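Alr3699 protein (PDB 4XSO) belongs to the glycosyltransferase-like proteins of the GT-B fold, built from two Rossmann-like domains of parallel sheet flanked by helices. Local coordinates at residues 12-17 / 102-107; 123-128 / 153-158; 28-33 / 53-58; 146-151 / 169-174. All coordinates share one frame; numbering follows the deposited sequence.

Contact 1: 12-17 / 102-107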
loop_
_atom_site.group_PDB
_atom_site.type_symbol
_atom_site.label_atom_id
_atom_site.label_comp_id
_atom_site.label_asym_id
_atom_site.label_seq_id
_atom_site.Cartn_x
_atom_site.Cartn_y
_atom_site.Cartn_z
ATOM N N LEU A 12 4.599 4.672 14.585
ATOM C CA LEU A 12 4.779 5.351 13.337
ATOM C C LEU A 12 4.228 6.746 13.367
ATOM O O LEU A 12 3.128 7.023 13.879
ATOM C CB LEU A 12 4.046 4.584 12.206
ATOM C CG LEU A 12 4.557 3.236 11.802
ATOM C CD1 LEU A 12 3.601 2.628 10.745
ATOM C CD2 LEU A 12 5.968 3.406 11.240
ATOM N N ASP A 13 4.970 7.675 12.787
ATOM C CA ASP A 13 4.536 9.057 12.840
ATOM C C ASP A 13 5.060 9.817 11.612
ATOM O O ASP A 13 6.226 9.745 11.284
ATOM C CB ASP A 13 4.961 9.691 14.163
ATOM C CG ASP A 13 4.364 11.087 14.383
ATOM O OD1 ASP A 13 4.591 11.995 13.529
ATOM O OD2 ASP A 13 3.732 11.326 15.457
ATOM N N GLN A 14 4.185 10.560 10.927
ATOM C CA GLN A 14 4.562 11.065 9.600
ATOM C C GLN A 14 5.544 12.233 9.669
ATOM O O GLN A 14 6.257 12.500 8.706
ATOM C CB GLN A 14 3.332 11.513 8.787
ATOM C CG GLN A 14 2.801 12.868 9.222
ATOM C CD GLN A 14 1.315 13.052 8.819
ATOM O OE1 GLN A 14 0.500 12.151 8.925
ATOM N NE2 GLN A 14 0.985 14.231 8.356
ATOM N N SER A 15 5.608 12.913 10.796
ATOM C CA SER A 15 6.376 14.150 10.884
ATOM C C SER A 15 7.787 14.080 11.503
ATOM O O SER A 15 8.012 13.417 12.518
ATOM C CB SER A 15 5.570 15.195 11.653
ATOM O OG SER A 15 6.142 16.471 11.474
ATOM N N GLY A 16 8.696 14.838 10.883
ATOM C CA GLY A 16 9.994 15.228 11.447
ATOM C C GLY A 16 9.979 16.383 12.459
ATOM O O GLY A 16 11.012 16.676 13.056
ATOM N N LYS A 17 8.815 16.989 12.697
ATOM C CA LYS A 17 8.694 18.181 13.549
ATOM C C LYS A 17 7.914 17.923 14.826
ATOM O O LYS A 17 6.879 17.223 14.814
ATOM C CB LYS A 17 7.986 19.292 12.773
ATOM C CG LYS A 17 8.838 19.903 11.665
ATOM C CD LYS A 17 8.099 21.028 10.947
ATOM C CE LYS A 17 7.146 20.468 9.912
ATOM N NZ LYS A 17 7.894 19.784 8.810
ATOM N N ALA A 102 0.100 3.656 15.080
ATOM C CA ALA A 102 0.100 4.821 14.158
ATOM C C ALA A 102 -0.439 6.045 14.868
ATOM O O ALA A 102 -1.561 6.034 15.406
ATOM C CB ALA A 102 -0.737 4.509 12.937
ATOM N N ASN A 103 0.368 7.108 14.813
ATOM C CA ASN A 103 0.155 8.307 15.576
ATOM C C ASN A 103 -0.308 9.539 14.759
ATOM O O ASN A 103 -0.553 10.593 15.316
ATOM C CB ASN A 103 1.414 8.602 16.382
ATOM C CG ASN A 103 1.121 9.447 17.623
ATOM O OD1 ASN A 103 0.353 9.052 18.451
ATOM N ND2 ASN A 103 1.784 10.599 17.754
ATOM N N THR A 104 -0.435 9.379 13.450
ATOM C CA THR A 104 -0.823 10.463 12.557
ATOM C C THR A 104 -1.488 9.820 11.376
ATOM O O THR A 104 -1.505 8.571 11.243
ATOM C CB THR A 104 0.372 11.322 12.035
ATOM O OG1 THR A 104 1.147 10.559 11.090
ATOM C CG2 THR A 104 1.227 11.831 13.160
ATOM N N GLN A 105 -2.139 10.650 10.535
ATOM C CA GLN A 105 -2.927 10.109 9.408
ATOM C C GLN A 105 -2.206 9.326 8.352
ATOM O O GLN A 105 -2.652 8.258 7.934
ATOM C CB GLN A 105 -3.681 11.218 8.663
ATOM C CG GLN A 105 -4.983 11.592 9.279
ATOM C CD GLN A 105 -5.739 12.641 8.454
ATOM O OE1 GLN A 105 -5.972 13.769 8.923
ATOM N NE2 GLN A 105 -6.103 12.282 7.219
ATOM N N LYS A 106 -1.149 9.885 7.821
ATOM C CA LYS A 106 -0.341 9.124 6.890
ATOM C C LYS A 106 0.287 7.878 7.513
ATOM O O LYS A 106 0.577 6.878 6.808
ATOM C CB LYS A 106 0.790 9.992 6.374
ATOM C CG LYS A 106 0.357 11.363 5.786
ATOM C CD LYS A 106 1.383 11.802 4.742
ATOM C CE LYS A 106 1.682 13.281 4.761
ATOM N NZ LYS A 106 0.667 14.041 3.999
ATOM N N ALA A 107 0.537 7.910 8.813
ATOM C CA ALA A 107 1.142 6.704 9.456
ATOM C C ALA A 107 0.068 5.650 9.504
ATOM O O ALA A 107 0.336 4.430 9.392
ATOM C CB ALA A 107 1.684 7.003 10.847
#
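Leu-12 bridges Ala-102 in parallel register, its O accepting from Asn-103 N at 2.9 Å. Leu-12 CB also presses on Ala-107 CB (3.6 Å); a bare methyl suits this place, where the first turn of helix 105-118 runs close to the strand end. At Asp-13, CG lies anti to the backbone N (chi1 -172°), beside the carbonyl carbon, and the two carboxylate oxygens divide the work. OD2 takes a nearly straight bond from Asn-103 ND2 (3.1 Å, 174°) in the amide's own plane, although carboxylate and amide are turned 43° apart. OD1 accepts from Ser-15 N, an Asx turn that bends the chain as it leaves the strand. Asn-103 can serve several neighbours because its amide both gives and accepts: ND2 also reaches Ala-21 O, and OD1 is hydrogen-bonded to His-127 NE2. Gln-14 and Thr-104 then bind each other twice, since Thr-104 OG1 accepts from Gln-14 N at 3.0 Å and donates to Gln-14 OE1 at 2.8 Å. OE1 takes a second bond from Lys-106 N (3.0 Å), the two donors arriving from opposite faces of the amide plane. A first-turn N-H is thus satisfied from the neighbouring loop, and the helix start may polarise this carbonyl. Thr-104 stands at the N-cap position, its hydroxyl committed to Gln-14. Such neighbouring loops, leading to helices on opposite sides of the sheet, mark the topological switch point of a Rossmann-like domain.

Contact 2: 123-128 / 153-158. With GOL (glycerol), chain C.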
loop_
_atom_site.group_PDB
_atom_site.type_symbol
_atom_site.label_atom_id
_atom_site.label_comp_id
_atom_site.label_asym_id
_atom_site.label_seq_id
_atom_site.Cartn_x
_atom_site.Cartn_y
_atom_site.Cartn_z
ATOM N N VAL A 123 -3.016 -0.180 16.098
ATOM C CA VAL A 123 -3.644 0.830 16.920
ATOM C C VAL A 123 -3.411 2.139 16.227
ATOM O O VAL A 123 -2.319 2.419 15.760
ATOM C CB VAL A 123 -2.999 0.936 18.322
ATOM C CG1 VAL A 123 -3.660 2.083 19.050
ATOM C CG2 VAL A 123 -3.156 -0.379 19.121
ATOM N N TYR A 124 -4.456 2.918 16.115
ATOM C CA TYR A 124 -4.411 4.249 15.643
ATOM C C TYR A 124 -4.700 5.196 16.839
ATOM O O TYR A 124 -5.731 5.094 17.453
ATOM C CB TYR A 124 -5.523 4.429 14.610
ATOM C CG TYR A 124 -5.708 5.808 13.985
ATOM C CD1 TYR A 124 -4.682 6.677 13.847
ATOM C CD2 TYR A 124 -6.966 6.180 13.456
ATOM C CE1 TYR A 124 -4.859 7.905 13.235
ATOM C CE2 TYR A 124 -7.168 7.401 12.845
ATOM C CZ TYR A 124 -6.096 8.250 12.733
ATOM O OH TYR A 124 -6.224 9.458 12.088
ATOM N N HIS A 125 -3.775 6.087 17.134
ATOM C CA HIS A 125 -3.989 7.157 18.114
ATOM C C HIS A 125 -4.270 8.416 17.409
ATOM O O HIS A 125 -3.415 8.905 16.682
ATOM C CB HIS A 125 -2.737 7.335 18.931
ATOM C CG HIS A 125 -2.964 8.107 20.166
ATOM N ND1 HIS A 125 -2.320 7.804 21.331
ATOM C CD2 HIS A 125 -3.778 9.159 20.435
ATOM C CE1 HIS A 125 -2.697 8.653 22.269
ATOM N NE2 HIS A 125 -3.574 9.490 21.752
ATOM N N LEU A 126 -5.517 8.855 17.547
ATOM C CA LEU A 126 -6.089 9.925 16.794
ATOM C C LEU A 126 -5.865 11.181 17.629
ATOM O O LEU A 126 -6.440 11.339 18.739
ATOM C CB LEU A 126 -7.577 9.628 16.652
ATOM C CG LEU A 126 -8.468 10.667 15.944
ATOM C CD1 LEU A 126 -8.064 10.904 14.496
ATOM C CD2 LEU A 126 -9.920 10.244 15.986
ATOM N N HIS A 127 -5.028 12.073 17.132
ATOM C CA HIS A 127 -4.765 13.309 17.800
ATOM C C HIS A 127 -5.453 14.499 17.100
ATOM O O HIS A 127 -5.330 15.630 17.590
ATOM C CB HIS A 127 -3.273 13.612 17.857
ATOM C CG HIS A 127 -2.466 12.611 18.619
ATOM N ND1 HIS A 127 -2.344 12.656 19.980
ATOM C CD2 HIS A 127 -1.715 11.563 18.212
ATOM C CE1 HIS A 127 -1.574 11.674 20.401
ATOM N NE2 HIS A 127 -1.154 11.008 19.345
ATOM N N ASP A 128 -6.161 14.253 15.990
ATOM C CA ASP A 128 -6.782 15.350 15.201
ATOM C C ASP A 128 -8.298 15.318 15.347
ATOM O O ASP A 128 -8.888 14.281 15.662
ATOM C CB ASP A 128 -6.503 15.212 13.704
ATOM C CG ASP A 128 -5.001 15.100 13.361
ATOM O OD1 ASP A 128 -4.251 15.984 13.774
ATOM O OD2 ASP A 128 -4.610 14.157 12.634
ATOM N N LEU A 153 -8.113 -0.829 17.435
ATOM C CA LEU A 153 -8.435 0.119 18.457
ATOM C C LEU A 153 -8.092 1.517 17.901
ATOM O O LEU A 153 -7.091 1.690 17.240
ATOM C CB LEU A 153 -7.578 -0.196 19.685
ATOM C CG LEU A 153 -7.498 0.944 20.672
ATOM C CD1 LEU A 153 -8.816 1.022 21.429
ATOM C CD2 LEU A 153 -6.315 0.688 21.611
ATOM N N VAL A 154 -8.937 2.495 18.188
ATOM C CA VAL A 154 -8.677 3.881 17.834
ATOM C C VAL A 154 -8.658 4.669 19.144
ATOM O O VAL A 154 -9.675 4.772 19.814
ATOM C CB VAL A 154 -9.770 4.412 16.927
ATOM C CG1 VAL A 154 -9.650 5.911 16.745
ATOM C CG2 VAL A 154 -9.681 3.695 15.578
ATOM N N ILE A 155 -7.488 5.169 19.535
ATOM C CA ILE A 155 -7.355 5.937 20.768
ATOM C C ILE A 155 -7.560 7.363 20.416
ATOM O O ILE A 155 -6.894 7.892 19.530
ATOM C CB ILE A 155 -5.962 5.740 21.413
ATOM C CG1 ILE A 155 -5.806 4.284 21.847
ATOM C CG2 ILE A 155 -5.825 6.617 22.639
ATOM C CD1 ILE A 155 -4.419 3.974 22.385
ATOM N N ALA A 156 -8.541 7.998 21.033
ATOM C CA ALA A 156 -8.817 9.419 20.747
ATOM C C ALA A 156 -8.394 10.301 21.931
ATOM O O ALA A 156 -8.569 9.904 23.067
ATOM C CB ALA A 156 -10.283 9.617 20.419
ATOM N N ASN A 157 -7.768 11.442 21.653
ATOM C CA ASN A 157 -7.205 12.306 22.689
ATOM C C ASN A 157 -8.249 13.155 23.369
ATOM O O ASN A 157 -8.017 13.800 24.412
ATOM C CB ASN A 157 -6.034 13.099 22.135
ATOM C CG ASN A 157 -6.452 14.103 21.029
ATOM O OD1 ASN A 157 -7.610 14.110 20.560
ATOM N ND2 ASN A 157 -5.503 14.969 20.647
ATOM N N SER A 158 -9.482 13.039 22.897
ATOM C CA SER A 158 -10.558 13.797 23.497
ATOM C C SER A 158 -11.903 13.291 22.952
ATOM O O SER A 158 -11.960 12.642 21.890
ATOM C CB SER A 158 -10.390 15.270 23.158
ATOM O OG SER A 158 -10.670 15.475 21.790
HETATM C C1 GOL C . -2.056 15.835 20.864
HETATM O O1 GOL C . -2.914 14.919 21.533
HETATM C C2 GOL C . -2.732 17.176 21.080
HETATM O O2 GOL C . -2.095 17.749 22.211
HETATM C C3 GOL C . -2.630 18.044 19.848
HETATM O O3 GOL C . -1.766 19.144 20.102
#
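Tyr-124 N gives its hydrogen to Leu-153 O and Tyr-124 O accepts from Ile-155 N at 2.7 Å; Ile-155 O then takes Leu-126 N at 2.6 Å, and Leu-126 O takes Asn-157 N. Side chains lie on both faces of the paired strands. On one, Ile-155 CG2 sits over the centre of the His-125 ring, 3.7 Å from its centroid, in a CH-pi contact. His-127 CE1 lies over the rim of the opposite face, 3.2 Å above the plane, while Val-123 CG1 meets Ile-155 CD1. The branched isoleucine can lay one methyl on the ring while its other branch meets Val-123. On the other, Tyr-124 and Leu-126 lie with Val-154 and Ala-156, whose small methyl sits next to helix 159-167. Strands 122-126 and 153-156 are the two parallel strands of a right-handed beta-alpha-beta crossover through helix 137-150, and the loops at their C-terminal ends hold a glycerol, probably from the crystallisation liquor. Asn-157, with CG between its backbone N and carbonyl carbon (chi1 65°), gives a nearly straight bond from ND2 to glycerol O1 (2.7 Å, 171°) and a weak one to His-127 O. His-127 ND1 reaches the same O1 at 2.8 Å. Farther out, Asn-103 holds His-127 NE2, Tyr-101 OH binds His-125 ND1, and Ser-161 OG binds Asn-157 OD1. Asn-180 OD1 gives the glycerol another partner.

Contact 3: 28-33 / 53-58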
loop_
_atom_site.group_PDB
_atom_site.type_symbol
_atom_site.label_atom_id
_atom_site.label_comp_id
_atom_site.label_asym_id
_atom_site.label_seq_id
_atom_site.Cartn_x
_atom_site.Cartn_y
_atom_site.Cartn_z
ATOM N N ILE A 28 4.167 8.707 25.447
ATOM C CA ILE A 28 3.546 7.362 25.241
ATOM C C ILE A 28 4.627 6.268 25.084
ATOM O O ILE A 28 4.523 5.226 25.669
ATOM C CB ILE A 28 2.628 7.399 24.017
ATOM C CG1 ILE A 28 1.409 8.294 24.231
ATOM C CG2 ILE A 28 2.146 6.024 23.668
ATOM C CD1 ILE A 28 0.830 8.795 22.917
ATOM N N ALA A 29 5.696 6.586 24.354
ATOM C CA ALA A 29 6.760 5.677 24.014
ATOM C C ALA A 29 7.826 5.386 25.102
ATOM O O ALA A 29 8.402 4.271 25.152
ATOM C CB ALA A 29 7.425 6.187 22.764
ATOM N N LYS A 30 8.054 6.322 26.012
ATOM C CA LYS A 30 9.127 6.163 26.979
ATOM C C LYS A 30 9.086 4.895 27.779
ATOM O O LYS A 30 10.126 4.295 27.947
ATOM C CB LYS A 30 9.254 7.377 27.949
ATOM C CG LYS A 30 10.310 8.396 27.504
ATOM C CD LYS A 30 10.603 9.488 28.546
ATOM C CE LYS A 30 9.533 10.574 28.589
ATOM N NZ LYS A 30 9.932 11.772 29.385
ATOM N N PRO A 31 7.890 4.479 28.270
ATOM C CA PRO A 31 7.777 3.251 29.023
ATOM C C PRO A 31 8.160 2.032 28.197
ATOM O O PRO A 31 8.385 0.944 28.776
ATOM C CB PRO A 31 6.292 3.184 29.422
ATOM C CG PRO A 31 5.819 4.577 29.336
ATOM C CD PRO A 31 6.630 5.239 28.270
ATOM N N TYR A 32 8.224 2.204 26.877
ATOM C CA TYR A 32 8.416 1.026 25.976
ATOM C C TYR A 32 9.748 1.137 25.253
ATOM O O TYR A 32 10.044 0.351 24.343
ATOM C CB TYR A 32 7.276 0.941 24.918
ATOM C CG TYR A 32 5.969 0.803 25.581
ATOM C CD1 TYR A 32 5.568 -0.448 26.084
ATOM C CD2 TYR A 32 5.097 1.886 25.685
ATOM C CE1 TYR A 32 4.363 -0.620 26.754
ATOM C CE2 TYR A 32 3.873 1.738 26.330
ATOM C CZ TYR A 32 3.508 0.490 26.862
ATOM O OH TYR A 32 2.342 0.364 27.574
ATOM N N ARG A 33 10.583 2.083 25.682
ATOM C CA ARG A 33 11.701 2.408 24.914
ATOM C C ARG A 33 12.756 1.282 24.813
ATOM O O ARG A 33 13.594 1.393 23.942
ATOM C CB ARG A 33 12.311 3.761 25.305
ATOM C CG ARG A 33 13.159 3.727 26.524
ATOM C CD ARG A 33 13.657 5.106 26.818
ATOM N NE ARG A 33 14.591 5.026 27.919
ATOM C CZ ARG A 33 15.071 6.075 28.573
ATOM N NH1 ARG A 33 15.943 5.876 29.549
ATOM N NH2 ARG A 33 14.710 7.317 28.251
ATOM N N HIS A 53 15.891 11.385 24.196
ATOM C CA HIS A 53 15.142 10.646 25.195
ATOM C C HIS A 53 15.425 9.144 25.130
ATOM O O HIS A 53 14.715 8.395 25.745
ATOM C CB HIS A 53 13.636 10.923 25.035
ATOM C CG HIS A 53 13.194 12.250 25.581
ATOM N ND1 HIS A 53 13.084 13.387 24.797
ATOM C CD2 HIS A 53 12.800 12.613 26.826
ATOM C CE1 HIS A 53 12.633 14.386 25.533
ATOM N NE2 HIS A 53 12.466 13.946 26.772
ATOM N N HIS A 54 16.466 8.719 24.406
ATOM C CA HIS A 54 16.845 7.307 24.242
ATOM C C HIS A 54 15.751 6.433 23.579
ATOM O O HIS A 54 15.701 5.214 23.785
ATOM C CB HIS A 54 17.387 6.662 25.549
ATOM C CG HIS A 54 18.448 7.483 26.209
ATOM N ND1 HIS A 54 19.729 7.572 25.711
ATOM C CD2 HIS A 54 18.393 8.324 27.272
ATOM C CE1 HIS A 54 20.420 8.433 26.431
ATOM N NE2 HIS A 54 19.634 8.899 27.390
ATOM N N ILE A 55 14.932 7.054 22.731
ATOM C CA ILE A 55 13.894 6.317 22.056
ATOM C C ILE A 55 14.423 5.985 20.681
ATOM O O ILE A 55 14.702 6.865 19.901
ATOM C CB ILE A 55 12.594 7.087 22.004
ATOM C CG1 ILE A 55 12.097 7.315 23.398
ATOM C CG2 ILE A 55 11.478 6.289 21.283
ATOM C CD1 ILE A 55 10.987 8.320 23.443
ATOM N N PRO A 56 14.475 4.677 20.353
ATOM C CA PRO A 56 14.994 4.343 19.060
ATOM C C PRO A 56 14.126 4.980 17.974
ATOM O O PRO A 56 12.882 4.968 18.075
ATOM C CB PRO A 56 14.953 2.837 19.012
ATOM C CG PRO A 56 14.912 2.393 20.439
ATOM C CD PRO A 56 14.139 3.493 21.157
ATOM N N VAL A 57 14.792 5.461 16.935
ATOM C CA VAL A 57 14.093 6.184 15.854
ATOM C C VAL A 57 14.753 5.848 14.555
ATOM O O VAL A 57 15.969 5.649 14.499
ATOM C CB VAL A 57 13.941 7.714 16.086
ATOM C CG1 VAL A 57 15.274 8.353 16.235
ATOM C CG2 VAL A 57 13.217 8.380 14.903
ATOM N N GLU A 58 13.926 5.728 13.522
ATOM C CA GLU A 58 14.348 5.442 12.150
ATOM C C GLU A 58 13.489 6.266 11.201
ATOM O O GLU A 58 12.264 6.476 11.423
ATOM C CB GLU A 58 14.146 3.965 11.779
ATOM C CG GLU A 58 14.733 3.613 10.402
ATOM C CD GLU A 58 14.862 2.112 10.158
ATOM O OE1 GLU A 58 14.680 1.333 11.127
ATOM O OE2 GLU A 58 15.139 1.716 8.998
#
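Arg-33 NH2 approaches the carbonyl oxygen of His-53 at 2.7 Å, but the N-H is bent to 120° and the bond is weak. The arginine gets there with CG between its backbone N and carbonyl carbon (chi1 79°), followed by an extended run from CG to NE. One face of its guanidinium lies over His-54, whose CB stands 3.8 Å above the centre of the plane. The two side chains point the same way, yet guanidinium and imidazole planes are 77° apart, and NH2 meets the ring at its edge. Both residues also touch a crystal neighbour, which may influence their pose. Away from this polar group the contact turns apolar: Ile-55 reaches out with CD1 to Ala-29 CB (4.2 Å) and Lys-30 CG (4.1 Å), and with CG1 to Arg-33 CB. Isoleucine is long enough to bridge to segment 28-33, and the small methyl of Ala-29 receives its tip. Lys-30 NZ stays 3.9 Å from His-53 CD2 without a bond; His-53 ND1 is held instead by Leu-49 O. Pro-56 CD packs against Arg-33 O at 3.5 Å. His-54, at positive phi, is the C-prime residue of the Schellman motif that ends helix 45-52 and turns the chain toward strand 57-59. The contact joins the last part of helix 20-29 and the residues after it to the end of helix 45-52, beside strand 57-59, one of the two outermost strands of the Rossmann-like sheet, where helix 370-382 returns to pack on segment 28-33, as in GT-B proteins.

Contact 4: 146-151 / 169-174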
loop_
_atom_site.group_PDB
_atom_site.type_symbol
_atom_site.label_atom_id
_atom_site.label_comp_id
_atom_site.label_asym_id
_atom_site.label_seq_id
_atom_site.Cartn_x
_atom_site.Cartn_y
_atom_site.Cartn_z
ATOM N N LEU A 146 -9.739 2.878 6.417
ATOM C CA LEU A 146 -8.652 2.017 6.808
ATOM C C LEU A 146 -8.740 1.729 8.322
ATOM O O LEU A 146 -8.544 0.612 8.785
ATOM C CB LEU A 146 -7.316 2.656 6.453
ATOM C CG LEU A 146 -7.103 2.673 4.899
ATOM C CD1 LEU A 146 -5.760 3.250 4.519
ATOM C CD2 LEU A 146 -7.132 1.256 4.390
ATOM N N ALA A 147 -9.038 2.749 9.085
ATOM C CA ALA A 147 -9.148 2.552 10.552
ATOM C C ALA A 147 -10.227 1.534 10.849
ATOM O O ALA A 147 -10.009 0.525 11.585
ATOM C CB ALA A 147 -9.384 3.936 11.207
ATOM N N ASN A 148 -11.396 1.719 10.215
ATOM C CA ASN A 148 -12.524 0.871 10.461
ATOM C C ASN A 148 -12.226 -0.554 10.092
ATOM O O ASN A 148 -12.656 -1.497 10.757
ATOM C CB ASN A 148 -13.787 1.323 9.654
ATOM C CG ASN A 148 -14.365 2.600 10.181
ATOM O OD1 ASN A 148 -13.979 3.040 11.258
ATOM N ND2 ASN A 148 -15.313 3.192 9.453
ATOM N N ARG A 149 -11.485 -0.740 9.036
ATOM C CA ARG A 149 -11.248 -2.119 8.603
ATOM C C ARG A 149 -10.030 -2.792 9.287
ATOM O O ARG A 149 -10.011 -4.034 9.453
ATOM C CB ARG A 149 -11.067 -2.201 7.096
ATOM C CG ARG A 149 -10.893 -3.646 6.597
ATOM C CD ARG A 149 -11.108 -3.851 5.079
ATOM N NE ARG A 149 -11.318 -5.286 4.751
ATOM C CZ ARG A 149 -11.397 -5.797 3.514
ATOM N NH1 ARG A 149 -11.314 -5.014 2.431
ATOM N NH2 ARG A 149 -11.589 -7.112 3.357
ATOM N N PHE A 150 -8.996 -2.029 9.559
ATOM C CA PHE A 150 -7.730 -2.691 9.989
ATOM C C PHE A 150 -7.327 -2.433 11.398
ATOM O O PHE A 150 -6.451 -3.131 11.943
ATOM C CB PHE A 150 -6.591 -2.240 9.101
ATOM C CG PHE A 150 -6.770 -2.654 7.681
ATOM C CD1 PHE A 150 -6.563 -3.970 7.334
ATOM C CD2 PHE A 150 -7.320 -1.781 6.756
ATOM C CE1 PHE A 150 -6.813 -4.394 6.030
ATOM C CE2 PHE A 150 -7.591 -2.196 5.461
ATOM C CZ PHE A 150 -7.316 -3.503 5.091
ATOM N N ALA A 151 -7.844 -1.360 11.971
ATOM C CA ALA A 151 -7.386 -0.997 13.342
ATOM C C ALA A 151 -8.120 -1.798 14.386
ATOM O O ALA A 151 -9.297 -1.891 14.329
ATOM C CB ALA A 151 -7.628 0.494 13.556
ATOM N N GLY A 169 -17.810 8.902 9.751
ATOM C CA GLY A 169 -18.043 7.528 9.360
ATOM C C GLY A 169 -17.187 6.508 10.156
ATOM O O GLY A 169 -17.295 5.309 9.920
ATOM N N GLY A 170 -16.365 6.948 11.113
ATOM C CA GLY A 170 -15.616 5.984 11.925
ATOM C C GLY A 170 -16.513 5.162 12.821
ATOM O O GLY A 170 -17.546 5.627 13.329
ATOM N N ARG A 171 -16.085 3.951 13.048
ATOM C CA ARG A 171 -16.824 3.016 13.894
ATOM C C ARG A 171 -16.647 3.373 15.372
ATOM O O ARG A 171 -15.580 3.160 15.952
ATOM C CB ARG A 171 -16.306 1.620 13.623
ATOM C CG ARG A 171 -16.857 1.000 12.341
ATOM C CD ARG A 171 -16.110 -0.278 12.009
ATOM N NE ARG A 171 -16.311 -1.279 12.998
ATOM C CZ ARG A 171 -15.443 -2.249 13.289
ATOM N NH1 ARG A 171 -14.290 -2.335 12.645
ATOM N NH2 ARG A 171 -15.729 -3.129 14.252
ATOM N N ALA A 172 -17.753 3.818 15.975
ATOM C CA ALA A 172 -17.754 4.304 17.313
ATOM C C ALA A 172 -17.245 3.239 18.323
ATOM O O ALA A 172 -16.528 3.590 19.236
ATOM C CB ALA A 172 -19.110 4.895 17.683
ATOM N N GLU A 173 -17.539 1.960 18.101
ATOM C CA GLU A 173 -17.194 0.903 19.027
ATOM C C GLU A 173 -15.672 0.585 19.066
ATOM O O GLU A 173 -15.206 -0.179 19.896
ATOM C CB GLU A 173 -18.010 -0.376 18.777
ATOM C CG GLU A 173 -17.725 -1.207 17.506
ATOM C CD GLU A 173 -18.276 -0.627 16.186
ATOM O OE1 GLU A 173 -18.852 0.521 16.139
ATOM O OE2 GLU A 173 -18.143 -1.361 15.161
ATOM N N LEU A 174 -14.920 1.130 18.126
ATOM C CA LEU A 174 -13.530 0.935 18.073
ATOM C C LEU A 174 -12.802 1.964 18.967
ATOM O O LEU A 174 -11.602 1.850 19.154
ATOM C CB LEU A 174 -13.003 1.107 16.643
ATOM C CG LEU A 174 -12.997 -0.019 15.623
ATOM C CD1 LEU A 174 -12.114 0.426 14.439
ATOM C CD2 LEU A 174 -12.533 -1.385 16.174
#
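Asn-148 and Arg-171 lie alongside one another and run in opposite senses, with amide and guanidinium planes 73° apart. This antiparallel placement lets each end grip the other's backbone. Asn-148 ND2 donates to Gly-169 O (2.9 Å), which lies near the amide plane, while OD1 accepts from Arg-171 N (2.9 Å), the donor standing above the carbonyl plane. Asparagine suits the spot because one short amide answers both a C=O and an N-H. Going the other way, a bend at chi3 (64°) turns Arg-171 NE out of the line of the chain; NH1, farther on, gives a 2.6 Å hydrogen bond to Asn-148 O, which lies in the guanidinium plane. The segments close the outer part of a Rossmann-like domain, where the end of helix 137-150 meets the loop between helix 159-167 and edge strand 175-177. Gly-169 ends helix 159-167 in a Schellman motif; with positive phi, a side chain there would jam against the preceding carbonyl. The remaining guanidinium edge is held by Glu-173 OE2 in a side-on salt bridge, NE at 2.8 Å and NH2 at 3.1 Å both reaching that single oxygen from the same face. Leu-174 CG lies 4.0 Å above the centre of the guanidinium plane, and its CD1 branch reaches Ala-147 O at 3.5 Å. Nearby, Phe-150 meets Phe-116 of the second subunit.

All four contacts belong to one domain, and contacts 1, 2 and 3 reach its seven-stranded parallel sheet. Contact 3 is nested inside the chain loop closed by contact 1; contacts 2 and 4 follow and interleave along the sequence. Centres of contacts 1 and 2 lie about 12 Å apart, joined where strand 99-102 pairs with strand 122-126. Contacts 2 and 4, about 11 Å apart, share the pairing of Val-154 with Leu-174 and the strand-helix-strand unit 122-156. Contacts 3 and 4, about 27 Å apart between centres, lie toward different edges of the sheet, so the set spans the domain, with loops at the strands' C-terminal ends in its middle.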